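Local coordinates for putative Nitroreductase (Anabaena variabilis ATCC 29413, PDB 3EO7), which binds flavin mononucleotide and, as a member of the nitroreductase family, probably works as an FMN-dependent oxidoreductase, at residues S75-R80 / E197-I202; I164-V169 / A233-A238; R206-G211 / S371-D376. All blocks are in the same frame, centred on the assembly; numbering follows the deposited sequence. Where two conformers were deposited one is given.

Contact 1 of 3, residues S75-R80 / E197-I202; sequences SRLLFR and ELSAAI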
ATOM      1  N   SER A  75      16.540  12.477   3.958  1.00 16.26           N
ATOM      2  CA  SER A  75      15.786  13.439   3.135  1.00 16.73           C
ATOM      3  C   SER A  75      15.251  12.757   1.876  1.00 15.62           C
ATOM      4  O   SER A  75      14.066  12.866   1.519  1.00 15.21           O
ATOM      5  CB  SER A  75      16.688  14.627   2.783  1.00 17.90           C
ATOM      6  OG  SER A  75      16.027  15.548   1.932  1.00 16.51           O
ATOM      7  N   ARG A  76      16.122  12.030   1.204  1.00 14.55           N
ATOM      8  CA  ARG A  76      15.740  11.308  -0.008  1.00 19.08           C
ATOM      9  C   ARG A  76      14.757  10.175   0.247  1.00 17.37           C
ATOM     10  O   ARG A  76      13.803   9.981  -0.533  1.00 16.31           O
ATOM     11  CB  ARG A  76      17.002  10.803  -0.723  1.00 19.55           C
ATOM     12  CG  ARG A  76      16.793  10.120  -2.075  1.00 30.31           C
ATOM     13  CD  ARG A  76      18.130   9.606  -2.649  1.00 33.68           C
ATOM     14  NE  ARG A  76      19.147  10.655  -2.639  1.00 44.33           N
ATOM     15  CZ  ARG A  76      19.356  11.533  -3.620  1.00 52.27           C
ATOM     16  NH1 ARG A  76      18.620  11.502  -4.737  1.00 45.42           N
ATOM     17  NH2 ARG A  76      20.321  12.453  -3.480  1.00 51.55           N
ATOM     18  N   LEU A  77      14.968   9.418   1.334  1.00 16.19           N
ATOM     19  CA  LEU A  77      14.074   8.340   1.694  1.00 16.65           C
ATOM     20  C   LEU A  77      12.652   8.881   1.879  1.00 16.53           C
ATOM     21  O   LEU A  77      11.691   8.365   1.300  1.00 17.07           O
ATOM     22  CB  LEU A  77      14.572   7.617   2.963  1.00 16.91           C
ATOM     23  CG  LEU A  77      13.825   6.333   3.362  1.00 21.04           C
ATOM     24  CD1 LEU A  77      14.744   5.439   4.237  1.00 21.69           C
ATOM     25  CD2 LEU A  77      12.515   6.672   4.069  1.00 20.19           C
ATOM     26  N   LEU A  78      12.537   9.992   2.593  1.00 15.64           N
ATOM     27  CA  LEU A  78      11.215  10.549   2.878  1.00 15.63           C
ATOM     28  C   LEU A  78      10.595  11.158   1.633  1.00 14.79           C
ATOM     29  O   LEU A  78       9.402  10.954   1.351  1.00 16.71           O
ATOM     30  CB  LEU A  78      11.279  11.528   4.022  1.00 16.27           C
ATOM     31  CG  LEU A  78      11.513  10.954   5.438  1.00 18.72           C
ATOM     32  CD1 LEU A  78      11.896  12.068   6.433  1.00 18.16           C
ATOM     33  CD2 LEU A  78      10.252  10.198   5.866  1.00 18.40           C
ATOM     34  N   PHE A  79      11.405  11.874   0.866  1.00 16.43           N
ATOM     35  CA  PHE A  79      10.884  12.553  -0.329  1.00 16.45           C
ATOM     36  C   PHE A  79      10.378  11.590  -1.398  1.00 17.98           C
ATOM     37  O   PHE A  79       9.334  11.813  -2.029  1.00 16.41           O
ATOM     38  CB  PHE A  79      11.916  13.503  -0.911  1.00 17.45           C
ATOM     39  CG  PHE A  79      11.346  14.357  -1.988  1.00 18.67           C
ATOM     40  CD1 PHE A  79      10.413  15.355  -1.659  1.00 17.23           C
ATOM     41  CD2 PHE A  79      11.645  14.117  -3.317  1.00 27.53           C
ATOM     42  CE1 PHE A  79       9.827  16.119  -2.639  1.00 23.08           C
ATOM     43  CE2 PHE A  79      11.063  14.895  -4.315  1.00 33.25           C
ATOM     44  CZ  PHE A  79      10.147  15.886  -3.971  1.00 22.97           C
ATOM     45  N   ARG A  80      11.123  10.514  -1.622  1.00 16.42           N
ATOM     46  CA  ARG A  80      10.745   9.547  -2.632  1.00 17.31           C
ATOM     47  C   ARG A  80       9.559   8.730  -2.118  1.00 19.64           C
ATOM     48  O   ARG A  80       8.831   8.156  -2.908  1.00 20.78           O
ATOM     49  CB  ARG A  80      11.913   8.625  -2.974  1.00 18.89           C
ATOM     50  CG  ARG A  80      13.136   9.296  -3.647  1.00 22.86           C
ATOM     51  CD  ARG A  80      12.973   9.412  -5.139  1.00 40.31           C
ATOM     52  NE  ARG A  80      14.078  10.170  -5.747  1.00 41.65           N
ATOM     53  CZ  ARG A  80      14.002  11.412  -6.247  1.00 45.85           C
ATOM     54  NH1 ARG A  80      12.868  12.114  -6.263  1.00 44.49           N
ATOM     55  NH2 ARG A  80      15.095  11.962  -6.775  1.00 45.52           N
ATOM     56  N   GLU A 197       9.801   0.821   1.002  1.00 15.31           N
ATOM     57  CA  GLU A 197      10.815  -0.200   0.752  1.00 18.83           C
ATOM     58  C   GLU A 197      11.724   0.144  -0.433  1.00 15.49           C
ATOM     59  O   GLU A 197      12.933  -0.101  -0.373  1.00 16.46           O
ATOM     60  CB  GLU A 197      10.259  -1.612   0.586  1.00 20.82           C
ATOM     61  CG  GLU A 197       9.238  -1.770  -0.428  1.00 23.25           C
ATOM     62  CD  GLU A 197       9.558  -2.894  -1.453  1.00 25.56           C
ATOM     63  OE1 GLU A 197      10.694  -3.121  -1.883  1.00 26.29           O
ATOM     64  OE2 GLU A 197       8.611  -3.457  -1.941  1.00 19.17           O
ATOM     65  N   LEU A 198      11.167   0.727  -1.496  1.00 14.78           N
ATOM     66  CA  LEU A 198      11.988   1.072  -2.672  1.00 15.19           C
ATOM     67  C   LEU A 198      12.913   2.272  -2.409  1.00 15.47           C
ATOM     68  O   LEU A 198      14.091   2.254  -2.773  1.00 15.58           O
ATOM     69  CB  LEU A 198      11.106   1.281  -3.901  1.00 16.69           C
ATOM     70  CG  LEU A 198      10.413  -0.021  -4.333  1.00 12.90           C
ATOM     71  CD1 LEU A 198       9.300   0.258  -5.416  1.00 16.20           C
ATOM     72  CD2 LEU A 198      11.485  -1.067  -4.828  1.00 16.23           C
ATOM     73  N   SER A 199      12.357   3.289  -1.758  0.50 16.20           N
ATOM     74  CA  SER A 199      13.090   4.488  -1.341  0.50 16.65           C
ATOM     75  C   SER A 199      14.233   4.113  -0.383  0.50 17.13           C
ATOM     76  O   SER A 199      15.315   4.675  -0.432  0.50 16.82           O
ATOM     77  CB  SER A 199      12.123   5.440  -0.626  0.50 16.16           C
ATOM     78  OG  SER A 199      12.725   6.699  -0.422  0.50 18.57           O
ATOM     79  N   ALA A 200      13.952   3.163   0.505  1.00 17.34           N
ATOM     80  CA  ALA A 200      14.942   2.646   1.455  1.00 16.41           C
ATOM     81  C   ALA A 200      16.062   1.974   0.681  1.00 16.94           C
ATOM     82  O   ALA A 200      17.237   2.273   0.934  1.00 16.85           O
ATOM     83  CB  ALA A 200      14.279   1.694   2.423  1.00 16.13           C
ATOM     84  N   ALA A 201      15.734   1.112  -0.293  1.00 15.18           N
ATOM     85  CA  ALA A 201      16.778   0.454  -1.077  1.00 17.72           C
ATOM     86  C   ALA A 201      17.727   1.480  -1.693  1.00 17.62           C
ATOM     87  O   ALA A 201      18.961   1.313  -1.657  1.00 17.07           O
ATOM     88  CB  ALA A 201      16.172  -0.454  -2.175  1.00 17.23           C
ATOM     89  N   ILE A 202      17.139   2.536  -2.240  1.00 16.78           N
ATOM     90  CA  ILE A 202      17.883   3.622  -2.911  1.00 16.67           C
ATOM     91  C   ILE A 202      18.878   4.276  -1.956  1.00 18.50           C
ATOM     92  O   ILE A 202      19.978   4.654  -2.369  1.00 17.80           O
ATOM     93  CB  ILE A 202      16.910   4.691  -3.525  1.00 17.06           C
ATOM     94  CG1 ILE A 202      16.148   4.101  -4.731  1.00 17.67           C
ATOM     95  CG2 ILE A 202      17.664   5.967  -3.979  1.00 17.66           C
ATOM     96  CD1 ILE A 202      14.900   4.902  -5.139  1.00 15.46           C
TER
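The hydroxyl of Ser-199 reaches from helix 181-202 into the backbone of helix 66-82 and donates a hydrogen bond to the carbonyl oxygen of Leu-77, with OG and O 2.6 Å apart. The donor lies in the carbonyl plane on a lone pair, and the C=O...OG angle of 106° shows that it comes at the oxygen from the flank. Ser-199 OG is placed there by its first torsion, anti to the backbone N (chi1 -169°) in the conformer described. It also rests 3.3 Å from Arg-80 CB, so one small polar atom is pressed against the wall of the facing helix. Leu-77 CD1 lies 3.9 Å from Ala-200 CA. Separately, Arg-76 CD meets Ile-202 CG2 at 3.9 Å, the two side chains crossing at about a right angle.

The pair is an example of close antiparallel helix packing mediated by a small residue: the segment axes run at 153° and approach to 8.5 Å, and the CA atoms of Leu-77 and Ser-199 are only 5.0 Å apart. Both helices belong to the part of the nitroreductase fold built round the antiparallel sheet that holds strand 205-207, whose Tyr-205 touches Leu-77 and Ala-200.

Further out, Leu-77 O is shared, since Ser-81 OG is hydrogen-bonded to it as well. The polar ends of both arginines are taken up by Glu-328: Arg-76 NH1 and Arg-80 NE each form a salt bridge to its OE1, and the end of Arg-80, bent at chi2, leads away from helix 181-202. Helix 325-333, which carries that glutamate, also meets Ile-202 through Glu-328 and Met-331. Arg-334, which follows this helix in the chain, binds FMN; the side chain of Arg-334 is about 10 Å from that of Arg-80.

Contact 2 of 3, residues I164-V169 / A233-A238; sequences IIVTAV and AVLPLA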
ATOM      1  N   ILE A 164       9.941   4.579  11.124  1.00 14.73           N
ATOM      2  CA  ILE A 164       8.807   5.304  10.593  1.00 13.88           C
ATOM      3  C   ILE A 164       7.570   4.663  11.218  1.00 16.20           C
ATOM      4  O   ILE A 164       7.508   3.451  11.402  1.00 16.04           O
ATOM      5  CB  ILE A 164       8.734   5.177   9.041  1.00 16.03           C
ATOM      6  CG1 ILE A 164       9.715   6.173   8.421  1.00 17.45           C
ATOM      7  CG2 ILE A 164       7.320   5.510   8.509  1.00 15.62           C
ATOM      8  CD1 ILE A 164       9.894   6.029   6.854  1.00 17.28           C
ATOM      9  N   ILE A 165       6.575   5.479  11.533  1.00 13.62           N
ATOM     10  CA  ILE A 165       5.269   4.959  11.876  1.00 14.68           C
ATOM     11  C   ILE A 165       4.318   5.632  10.902  1.00 14.96           C
ATOM     12  O   ILE A 165       4.368   6.866  10.718  1.00 15.20           O
ATOM     13  CB  ILE A 165       4.852   5.199  13.341  1.00 16.32           C
ATOM     14  CG1 ILE A 165       5.891   4.564  14.294  1.00 14.45           C
ATOM     15  CG2 ILE A 165       3.416   4.662  13.555  1.00 16.03           C
ATOM     16  CD1 ILE A 165       5.568   4.784  15.798  1.00 17.34           C
ATOM     17  N   VAL A 166       3.449   4.829  10.289  1.00 13.95           N
ATOM     18  CA  VAL A 166       2.442   5.339   9.364  1.00 14.38           C
ATOM     19  C   VAL A 166       1.106   5.229  10.055  1.00 15.66           C
ATOM     20  O   VAL A 166       0.717   4.146  10.519  1.00 16.28           O
ATOM     21  CB  VAL A 166       2.365   4.594   8.027  1.00 15.42           C
ATOM     22  CG1 VAL A 166       1.316   5.269   7.089  1.00 15.98           C
ATOM     23  CG2 VAL A 166       3.714   4.588   7.357  1.00 15.34           C
ATOM     24  N   THR A 167       0.422   6.364  10.141  1.00 15.16           N
ATOM     25  CA  THR A 167      -0.913   6.393  10.684  1.00 15.40           C
ATOM     26  C   THR A 167      -1.895   6.787   9.575  1.00 16.10           C
ATOM     27  O   THR A 167      -1.479   7.214   8.471  1.00 15.98           O
ATOM     28  CB  THR A 167      -1.050   7.470  11.764  1.00 13.80           C
ATOM     29  OG1 THR A 167      -0.935   8.771  11.164  1.00 16.28           O
ATOM     30  CG2 THR A 167      -0.048   7.282  12.914  1.00 14.46           C
ATOM     31  N   ALA A 168      -3.186   6.654   9.894  1.00 14.60           N
ATOM     32  CA  ALA A 168      -4.292   7.066   9.011  1.00 15.49           C
ATOM     33  C   ALA A 168      -5.134   8.095   9.762  1.00 14.53           C
ATOM     34  O   ALA A 168      -5.522   7.846  10.923  1.00 16.60           O
ATOM     35  CB  ALA A 168      -5.194   5.844   8.584  1.00 17.09           C
ATOM     36  N   VAL A 169      -5.396   9.239   9.116  1.00 15.36           N
ATOM     37  CA  VAL A 169      -6.300  10.288   9.630  1.00 16.40           C
ATOM     38  C   VAL A 169      -7.618   9.954   8.912  1.00 16.55           C
ATOM     39  O   VAL A 169      -7.815  10.223   7.703  1.00 16.65           O
ATOM     40  CB  VAL A 169      -5.806  11.714   9.328  1.00 16.25           C
ATOM     41  CG1 VAL A 169      -6.803  12.714   9.845  1.00 16.14           C
ATOM     42  CG2 VAL A 169      -4.407  11.951   9.953  1.00 16.74           C
ATOM     43  N   ALA A 233       1.002   0.859  10.690  1.00 15.68           N
ATOM     44  CA  ALA A 233       2.255   0.189  10.409  1.00 14.61           C
ATOM     45  C   ALA A 233       3.401   0.890  11.149  1.00 14.10           C
ATOM     46  O   ALA A 233       3.489   2.115  11.146  1.00 16.05           O
ATOM     47  CB  ALA A 233       2.567   0.129   8.882  1.00 13.70           C
ATOM     48  N   VAL A 234       4.253   0.079  11.773  1.00 14.33           N
ATOM     49  CA  VAL A 234       5.476   0.496  12.461  1.00 15.12           C
ATOM     50  C   VAL A 234       6.631  -0.117  11.649  1.00 15.17           C
ATOM     51  O   VAL A 234       6.617  -1.304  11.356  1.00 16.71           O
ATOM     52  CB  VAL A 234       5.507   0.086  13.943  1.00 16.97           C
ATOM     53  CG1 VAL A 234       6.876   0.419  14.582  1.00 15.20           C
ATOM     54  CG2 VAL A 234       4.340   0.785  14.733  1.00 13.54           C
ATOM     55  N   LEU A 235       7.601   0.709  11.296  1.00 14.46           N
ATOM     56  CA  LEU A 235       8.718   0.276  10.454  1.00 15.47           C
ATOM     57  C   LEU A 235      10.081   0.770  10.924  1.00 16.43           C
ATOM     58  O   LEU A 235      10.538   1.828  10.512  1.00 16.83           O
ATOM     59  CB  LEU A 235       8.496   0.686   8.971  1.00 20.21           C
ATOM     60  CG  LEU A 235       7.193   0.284   8.278  1.00 28.83           C
ATOM     61  CD1 LEU A 235       6.175   1.395   8.305  1.00 20.88           C
ATOM     62  CD2 LEU A 235       7.464  -0.112   6.822  1.00 22.43           C
ATOM     63  N   PRO A 236      10.737   0.000  11.788  1.00 15.29           N
ATOM     64  CA  PRO A 236      12.127   0.328  12.047  1.00 14.22           C
ATOM     65  C   PRO A 236      12.911   0.381  10.745  1.00 14.54           C
ATOM     66  O   PRO A 236      12.683  -0.436   9.833  1.00 15.17           O
ATOM     67  CB  PRO A 236      12.635  -0.850  12.908  1.00 15.85           C
ATOM     68  CG  PRO A 236      11.440  -1.439  13.480  1.00 20.99           C
ATOM     69  CD  PRO A 236      10.293  -1.168  12.566  1.00 19.76           C
ATOM     70  N   LEU A 237      13.816   1.355  10.659  1.00 14.61           N
ATOM     71  CA  LEU A 237      14.650   1.548   9.496  1.00 15.67           C
ATOM     72  C   LEU A 237      16.071   1.087   9.790  1.00 15.48           C
ATOM     73  O   LEU A 237      16.792   1.742  10.550  1.00 15.91           O
ATOM     74  CB  LEU A 237      14.655   3.014   9.090  1.00 17.29           C
ATOM     75  CG  LEU A 237      13.321   3.582   8.628  1.00 18.15           C
ATOM     76  CD1 LEU A 237      13.528   5.064   8.239  1.00 17.40           C
ATOM     77  CD2 LEU A 237      12.700   2.780   7.491  1.00 19.00           C
ATOM     78  N   ALA A 238      16.463  -0.030   9.178  1.00 14.18           N
ATOM     79  CA  ALA A 238      17.800  -0.609   9.371  1.00 14.07           C
ATOM     80  C   ALA A 238      18.773  -0.026   8.372  1.00 12.57           C
ATOM     81  O   ALA A 238      18.535  -0.135   7.159  1.00 15.12           O
ATOM     82  CB  ALA A 238      17.743  -2.126   9.188  1.00 14.76           C
TER
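Four backbone hydrogen bonds, one of them weak, join the antiparallel segments 164-169 and 233-238, whose axes run at 163°. Ile-164 and Leu-235 form a hydrogen-bonded pair: Leu-235 N donates to Ile-164 O at 2.7 Å, nearly along the C=O axis, and Ile-164 N donates back to Leu-235 O at 2.9 Å. The return bond is less regular, its donor standing 46° out of the carbonyl plane. In the second hydrogen-bonded pair Val-166 N meets Ala-233 O at 2.8 Å, again nearly along the C=O axis, whereas the bond from Ala-233 N to Val-166 O is the weak one, at 3.3 Å. Beyond this point Val-166 also bonds to the backbone of Ile-232 and Ala-168 to that of Gly-230, a register shift of one residue consistent with a beta bulge in strand 229-239.

Between the two pairs, Ile-165 and Val-234 face each other as a non-hydrogen-bonded pair. Here Ile-165 CA makes a bent CA-H...O contact with Ala-233 O at 3.4 Å, in addition to the N-H donor of that carbonyl.

Apolar contacts fall on both faces of the sheet. Ile-165 and Val-234 lie side by side, pointing the same way, and Ile-165 CG1 lies 4.1 Å from Val-234 CG2. On the opposite face Val-166 CG2, beside its own backbone N, meets Leu-235 CD1 obliquely at 4.1 Å, and Ile-164 CG1 is 4.0 Å from Leu-237 CD1.

That face, bearing Ile-164, Val-166 and Leu-235, is covered by helix 181-202, with Thr-189 and Leu-192 on Val-166 and Leu-193 on Leu-235. Helix 215-222 packs on Ile-165 from the other face through Val-218 and Leu-222, while strand 109-115 flanks strand 162-169 and strand 205-207 flanks strand 229-239.

Contact 3 of 3, residues R206-G211 / S371-D376; sequences RPHLIG and SPDYFD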
ATOM      1  N   ARG A 206      16.796  -0.657   5.018  1.00 15.72           N
ATOM      2  CA  ARG A 206      15.788  -1.713   4.878  1.00 15.92           C
ATOM      3  C   ARG A 206      14.746  -1.501   5.980  1.00 16.07           C
ATOM      4  O   ARG A 206      15.072  -1.496   7.176  1.00 16.40           O
ATOM      5  CB  ARG A 206      16.338  -3.124   4.986  1.00 17.51           C
ATOM      6  CG  ARG A 206      15.217  -4.159   4.730  1.00 18.65           C
ATOM      7  CD  ARG A 206      15.638  -5.548   5.049  1.00 20.95           C
ATOM      8  NE  ARG A 206      14.694  -6.504   4.475  1.00 16.32           N
ATOM      9  CZ  ARG A 206      13.563  -6.915   5.038  1.00 18.02           C
ATOM     10  NH1 ARG A 206      13.162  -6.471   6.226  1.00 15.68           N
ATOM     11  NH2 ARG A 206      12.822  -7.792   4.384  1.00 16.33           N
ATOM     12  N   PRO A 207      13.485  -1.333   5.589  1.00 15.25           N
ATOM     13  CA  PRO A 207      12.451  -1.222   6.614  1.00 14.26           C
ATOM     14  C   PRO A 207      12.056  -2.634   7.057  1.00 15.91           C
ATOM     15  O   PRO A 207      12.122  -3.564   6.256  1.00 17.82           O
ATOM     16  CB  PRO A 207      11.276  -0.564   5.861  1.00 16.78           C
ATOM     17  CG  PRO A 207      11.488  -0.907   4.423  1.00 17.96           C
ATOM     18  CD  PRO A 207      12.946  -1.236   4.223  1.00 17.29           C
ATOM     19  N   HIS A 208      11.723  -2.769   8.328  1.00 16.46           N
ATOM     20  CA  HIS A 208      11.213  -3.990   8.908  1.00 14.99           C
ATOM     21  C   HIS A 208       9.779  -3.709   9.284  1.00 15.51           C
ATOM     22  O   HIS A 208       9.498  -2.862  10.143  1.00 17.52           O
ATOM     23  CB  HIS A 208      12.045  -4.386  10.092  1.00 17.18           C
ATOM     24  CG  HIS A 208      13.385  -4.908   9.695  1.00 17.82           C
ATOM     25  ND1 HIS A 208      13.685  -6.255   9.695  1.00 16.72           N
ATOM     26  CD2 HIS A 208      14.490  -4.267   9.233  1.00 15.21           C
ATOM     27  CE1 HIS A 208      14.924  -6.418   9.256  1.00 18.37           C
ATOM     28  NE2 HIS A 208      15.439  -5.227   8.974  1.00 15.16           N
ATOM     29  N   LEU A 209       8.875  -4.384   8.586  1.00 16.73           N
ATOM     30  CA  LEU A 209       7.462  -4.132   8.735  1.00 17.18           C
ATOM     31  C   LEU A 209       6.916  -4.785   9.998  1.00 16.38           C
ATOM     32  O   LEU A 209       7.138  -5.987  10.227  1.00 16.00           O
ATOM     33  CB  LEU A 209       6.737  -4.692   7.536  1.00 17.24           C
ATOM     34  CG  LEU A 209       5.250  -4.429   7.436  1.00 22.25           C
ATOM     35  CD1 LEU A 209       4.962  -2.903   7.391  1.00 23.03           C
ATOM     36  CD2 LEU A 209       4.690  -5.169   6.125  1.00 18.18           C
ATOM     37  N   ILE A 210       6.244  -3.972  10.812  1.00 17.10           N
ATOM     38  CA  ILE A 210       5.617  -4.420  12.049  1.00 14.39           C
ATOM     39  C   ILE A 210       4.120  -4.038  12.031  1.00 15.18           C
ATOM     40  O   ILE A 210       3.735  -2.893  12.277  1.00 15.45           O
ATOM     41  CB  ILE A 210       6.290  -3.850  13.345  1.00 17.14           C
ATOM     42  CG1 ILE A 210       7.795  -4.146  13.372  1.00 15.76           C
ATOM     43  CG2 ILE A 210       5.595  -4.379  14.622  1.00 14.94           C
ATOM     44  CD1 ILE A 210       8.539  -3.594  14.604  1.00 15.07           C
ATOM     45  N   GLY A 211       3.283  -5.017  11.722  1.00 16.36           N
ATOM     46  CA  GLY A 211       1.850  -4.834  11.758  1.00 16.33           C
ATOM     47  C   GLY A 211       1.214  -5.226  13.072  1.00 18.08           C
ATOM     48  O   GLY A 211       0.065  -4.847  13.315  1.00 20.88           O
ATOM     49  N   SER A 371      13.539 -10.038  -0.877  1.00 19.98           N
ATOM     50  CA  SER A 371      12.297 -10.412  -0.185  1.00 19.82           C
ATOM     51  C   SER A 371      11.832  -9.295   0.759  1.00 17.70           C
ATOM     52  O   SER A 371      11.996  -9.356   1.978  1.00 17.15           O
ATOM     53  CB  SER A 371      12.489 -11.724   0.554  1.00 24.54           C
ATOM     54  OG  SER A 371      11.215 -12.173   1.010  1.00 33.38           O
ATOM     55  N   PRO A 372      11.284  -8.226   0.187  1.00 17.09           N
ATOM     56  CA  PRO A 372      10.814  -7.120   1.015  1.00 18.75           C
ATOM     57  C   PRO A 372       9.655  -7.596   1.894  1.00 19.09           C
ATOM     58  O   PRO A 372       8.933  -8.541   1.532  1.00 17.94           O
ATOM     59  CB  PRO A 372      10.329  -6.083  -0.005  1.00 19.76           C
ATOM     60  CG  PRO A 372      10.237  -6.811  -1.298  1.00 19.52           C
ATOM     61  CD  PRO A 372      10.971  -8.045  -1.239  1.00 19.46           C
ATOM     62  N   ASP A 373       9.486  -6.965   3.047  1.00 18.99           N
ATOM     63  CA  ASP A 373       8.455  -7.381   3.948  1.00 16.85           C
ATOM     64  C   ASP A 373       7.059  -7.001   3.439  1.00 16.14           C
ATOM     65  O   ASP A 373       6.819  -5.860   2.988  1.00 16.38           O
ATOM     66  CB  ASP A 373       8.607  -6.717   5.323  1.00 15.47           C
ATOM     67  CG  ASP A 373       9.803  -7.198   6.088  1.00 17.21           C
ATOM     68  OD1 ASP A 373      10.397  -8.260   5.765  1.00 15.27           O
ATOM     69  OD2 ASP A 373      10.110  -6.543   7.098  1.00 16.63           O
ATOM     70  N   TYR A 374       6.163  -7.968   3.583  1.00 16.21           N
ATOM     71  CA  TYR A 374       4.723  -7.806   3.467  1.00 16.16           C
ATOM     72  C   TYR A 374       4.159  -8.380   4.768  1.00 15.18           C
ATOM     73  O   TYR A 374       4.845  -9.070   5.516  1.00 15.68           O
ATOM     74  CB  TYR A 374       4.166  -8.614   2.300  1.00 17.25           C
ATOM     75  CG  TYR A 374       4.536  -8.033   0.947  1.00 15.54           C
ATOM     76  CD1 TYR A 374       5.771  -8.285   0.375  1.00 15.77           C
ATOM     77  CD2 TYR A 374       3.647  -7.238   0.231  1.00 19.00           C
ATOM     78  CE1 TYR A 374       6.105  -7.755  -0.878  1.00 14.51           C
ATOM     79  CE2 TYR A 374       3.988  -6.718  -1.010  1.00 16.87           C
ATOM     80  CZ  TYR A 374       5.215  -6.982  -1.552  1.00 14.82           C
ATOM     81  OH  TYR A 374       5.562  -6.464  -2.777  1.00 17.93           O
ATOM     82  N   PHE A 375       2.872  -8.179   5.004  1.00 16.75           N
ATOM     83  CA  PHE A 375       2.217  -8.752   6.179  1.00 17.49           C
ATOM     84  C   PHE A 375       2.034 -10.240   5.954  1.00 18.89           C
ATOM     85  O   PHE A 375       2.564 -11.066   6.725  1.00 18.89           O
ATOM     86  CB  PHE A 375       0.913  -8.011   6.496  1.00 17.57           C
ATOM     87  CG  PHE A 375       1.135  -6.590   6.848  1.00 17.93           C
ATOM     88  CD1 PHE A 375       1.739  -6.264   8.055  1.00 18.53           C
ATOM     89  CD2 PHE A 375       0.756  -5.563   6.000  1.00 18.92           C
ATOM     90  CE1 PHE A 375       1.981  -4.952   8.389  1.00 22.01           C
ATOM     91  CE2 PHE A 375       1.008  -4.254   6.325  1.00 21.96           C
ATOM     92  CZ  PHE A 375       1.599  -3.941   7.534  1.00 22.42           C
ATOM     93  N   ASP A 376       1.323 -10.618   4.888  1.00 18.73           N
ATOM     94  CA  ASP A 376       1.239 -12.025   4.515  1.00 18.05           C
ATOM     95  C   ASP A 376       0.713 -12.217   3.111  1.00 18.15           C
ATOM     96  O   ASP A 376      -0.494 -12.310   2.899  1.00 18.31           O
ATOM     97  CB  ASP A 376       0.400 -12.838   5.521  1.00 19.21           C
ATOM     98  CG  ASP A 376       0.577 -14.344   5.335  1.00 23.92           C
ATOM     99  OD1 ASP A 376       1.150 -14.746   4.319  1.00 20.76           O
ATOM    100  OD2 ASP A 376       0.151 -15.111   6.209  1.00 27.42           O
TER
HETATM  101  O   HOH W   1      11.018  -4.601   3.894  1.00 14.36           O
HETATM  102  O   HOH W   2      11.241  -7.774   9.208  1.00 19.51           O
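Ser-371 opens the contact with its carbonyl, which takes a weak hydrogen bond from Arg-206 NH2 at 3.0 Å, near the guanidinium plane. Two residues on, Asp-373 carries the polar half of the interface. Arg-206 grips it end-on, NH2 to OD1 at 2.8 Å and NH1 to OD2 at 3.2 Å, but the two flat groups are turned 69° apart, so both nitrogens come from above the carboxylate plane. The anti lone pair of Asp-373 OD2 is used by Leu-209 N, 2.9 Å away. A water that also bonds to His-208 ND1 donates to the same OD2, and a second water links Asp-373 N to Pro-207 O. Arg-206 NE is held by Asp-369 in another salt bridge; the shared guanidinium charge would tend to keep both carboxylates ionised. An alanine in place of Asp-373 would remove the carboxylate and would probably leave Leu-209 N without this acceptor and the guanidinium, still held by Asp-369, less firmly fixed.

The side chain of Tyr-374 starts out away from segment 206-211, its ring stacks on His-462, and its carbonyl carbon lies 3.5 Å from Leu-209 CD2. The same methyl also meets Phe-375: with CG of Leu-209 anti to the backbone N (chi1 -175°) and the second torsion completing the placement, CD2 comes over the centre of the phenyl face in a CH-pi contact, 3.5 Å from the centroid and 9° off the normal. Phe-375 CE1 also closes to 3.4 Å on Gly-211 CA, where no side chain intervenes.

The segments come from the two nitroreductase-family regions of this one chain, so the contact joins its two halves. Leu-209 and Phe-375 both meet Leu-193 of helix 181-202, Leu-209 also touches Leu-235 of strand 229-239, and Tyr-455 of helix 452-473 stacks on Phe-375.

From the N terminus, helix 66-82 comes first, and contact 1 closes a long loop when the chain returns as helix 181-202. Strand 162-169 lies inside that loop, and contact 2, completed by strand 229-239, therefore crosses contact 1. Contact 3 opens at 206-211, just after contact 1 has closed, so those two are in series; it crosses contact 2 and reaches forward to 371-376 in the second nitroreductase-family region. In space, Leu-77 packs on Ile-164 and Leu-237, Ala-200 on Pro-207, and Ile-210 N probably bonds to Val-234 O. Together they tie helix 66-82 to helix 181-202, strand 162-169 to strand 229-239, and the chain from strand 205-207 to the loop before strand 381-390.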